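Local atomic coordinates of glycosyl hydrolases family 31 family protein (Aspergillus niger, PDB entry 6DRU), a protein that catalyses the release of alpha-xylose from the non-reducing terminal glucose of xyloglucan oligosaccharides. Residues E539-W544 with P583-Y588. Residues are numbered along the deposited sequence; the frame is centred on the assembly and turned at random.
Sequences ELYVRW and PIIVSY
Helix segments 539-544 and 583-588 run nearly parallel, their N-to-C directions 14° apart and their axes 10.3 Å from each other, the nearest CA atoms being those of V542 and I585, 6.7 Å apart. V542 points at the partner helix and divides its two methyls between consecutive isoleucines: CG1 of V542, anti to the backbone N (chi1 169°), meets CG2 of I584 at 3.7 Å, the two side chains crossing at about a right angle, while CG2 of V542 lies 4.3 Å from CG1 of I585. I585 reaches past V542 along an extended chain (chi2 172°), bringing its terminal CD1 to the edge of the Y541 ring, in the ring plane and 4.0 Å from CE2. That ring also stacks on Y577, and its hydroxyl is hydrogen-bonded to T556, just after strand 554-555. No hydrogen bond joins the two segments, and the interface is wholly apolar. Beyond the segments, I585 also touches L545, one turn after Y541 on helix 535-548. The arrangement is consistent with neighbouring outer helices of the (beta/alpha)8 barrel of a family 31 glycoside hydrolase, helix 535-548 coming before barrel strand 554-555 and helix 582-594 after it.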
# COMPACT_ATOMS: atom_id res chain seq x y z
N GLU A 539 27.49 47.14 -6.82
CA GLU A 539 28.35 46.54 -7.84
C GLU A 539 27.72 45.26 -8.39
O GLU A 539 27.65 45.06 -9.60
CB GLU A 539 29.73 46.25 -7.26
CG GLU A 539 30.70 45.63 -8.25
CD GLU A 539 31.94 45.07 -7.58
OE1 GLU A 539 31.96 44.98 -6.33
OE2 GLU A 539 32.90 44.72 -8.30
N LEU A 540 27.25 44.39 -7.49
CA LEU A 540 26.63 43.13 -7.91
C LEU A 540 25.40 43.38 -8.78
O LEU A 540 25.21 42.70 -9.80
CB LEU A 540 26.27 42.29 -6.69
CG LEU A 540 25.50 40.99 -6.96
CD1 LEU A 540 26.25 40.10 -7.95
CD2 LEU A 540 25.24 40.25 -5.66
N TYR A 541 24.55 44.33 -8.39
CA TYR A 541 23.32 44.56 -9.14
C TYR A 541 23.61 45.06 -10.55
O TYR A 541 22.96 44.64 -11.51
CB TYR A 541 22.43 45.55 -8.40
CG TYR A 541 21.14 45.83 -9.13
CD1 TYR A 541 20.08 44.94 -9.08
CD2 TYR A 541 20.99 46.98 -9.90
CE1 TYR A 541 18.90 45.19 -9.76
CE2 TYR A 541 19.81 47.23 -10.59
CZ TYR A 541 18.77 46.33 -10.51
OH TYR A 541 17.60 46.58 -11.18
N VAL A 542 24.58 45.97 -10.69
CA VAL A 542 24.88 46.52 -12.01
C VAL A 542 25.46 45.44 -12.92
O VAL A 542 25.14 45.39 -14.12
CB VAL A 542 25.83 47.73 -11.88
CG1 VAL A 542 26.36 48.15 -13.24
CG2 VAL A 542 25.10 48.89 -11.21
N ARG A 543 26.29 44.56 -12.37
CA ARG A 543 26.75 43.40 -13.14
C ARG A 543 25.58 42.51 -13.54
O ARG A 543 25.51 42.04 -14.68
CB ARG A 543 27.78 42.61 -12.33
CG ARG A 543 29.07 43.35 -12.04
CD ARG A 543 29.86 43.61 -13.31
NE ARG A 543 31.24 43.97 -13.01
CZ ARG A 543 32.15 44.26 -13.94
NH1 ARG A 543 31.82 44.24 -15.22
NH2 ARG A 543 33.39 44.57 -13.58
N TRP A 544 24.66 42.28 -12.60
CA TRP A 544 23.52 41.40 -12.86
C TRP A 544 22.55 42.02 -13.85
O TRP A 544 22.10 41.37 -14.80
CB TRP A 544 22.83 41.07 -11.54
CG TRP A 544 22.15 39.74 -11.50
CD1 TRP A 544 21.43 39.14 -12.49
CD2 TRP A 544 22.13 38.83 -10.39
NE1 TRP A 544 20.96 37.92 -12.07
CE2 TRP A 544 21.38 37.71 -10.78
CE3 TRP A 544 22.68 38.86 -9.10
CZ2 TRP A 544 21.16 36.62 -9.94
CZ3 TRP A 544 22.45 37.78 -8.26
CH2 TRP A 544 21.70 36.68 -8.68
N PRO A 583 23.19 56.30 -14.58
CA PRO A 583 23.47 56.30 -16.03
C PRO A 583 23.89 54.95 -16.56
O PRO A 583 23.65 54.65 -17.74
CB PRO A 583 24.59 57.34 -16.16
CG PRO A 583 25.23 57.37 -14.83
CD PRO A 583 24.12 57.19 -13.85
N ILE A 584 24.51 54.11 -15.73
CA ILE A 584 24.89 52.77 -16.18
C ILE A 584 23.66 51.91 -16.39
O ILE A 584 23.54 51.20 -17.40
CB ILE A 584 25.86 52.12 -15.17
CG1 ILE A 584 26.99 53.08 -14.81
CG2 ILE A 584 26.42 50.83 -15.73
CD1 ILE A 584 28.00 52.49 -13.84
N ILE A 585 22.72 51.95 -15.44
CA ILE A 585 21.52 51.12 -15.54
C ILE A 585 20.65 51.57 -16.71
O ILE A 585 20.12 50.74 -17.46
CB ILE A 585 20.74 51.16 -14.21
CG1 ILE A 585 21.63 50.68 -13.06
CG2 ILE A 585 19.49 50.30 -14.31
CD1 ILE A 585 21.01 50.86 -11.70
N VAL A 586 20.49 52.88 -16.89
CA VAL A 586 19.65 53.40 -17.96
C VAL A 586 20.26 53.12 -19.33
O VAL A 586 19.54 52.93 -20.32
CB VAL A 586 19.38 54.90 -17.75
CG1 VAL A 586 18.56 55.47 -18.89
CG2 VAL A 586 18.66 55.11 -16.42
N SER A 587 21.59 53.06 -19.42
CA SER A 587 22.23 52.75 -20.69
C SER A 587 21.88 51.35 -21.17
O SER A 587 21.60 51.15 -22.36
CB SER A 587 23.75 52.90 -20.57
OG SER A 587 24.31 51.84 -19.82
N TYR A 588 21.87 50.38 -20.26
CA TYR A 588 21.51 49.02 -20.64
C TYR A 588 20.02 48.90 -20.95
O TYR A 588 19.63 48.06 -21.76
CB TYR A 588 21.91 48.04 -19.54
CG TYR A 588 23.38 47.68 -19.57
CD1 TYR A 588 23.87 46.80 -20.52
CD2 TYR A 588 24.27 48.23 -18.66
CE1 TYR A 588 25.22 46.48 -20.56
CE2 TYR A 588 25.61 47.91 -18.69
CZ TYR A 588 26.08 47.03 -19.64
OH TYR A 588 27.41 46.71 -19.68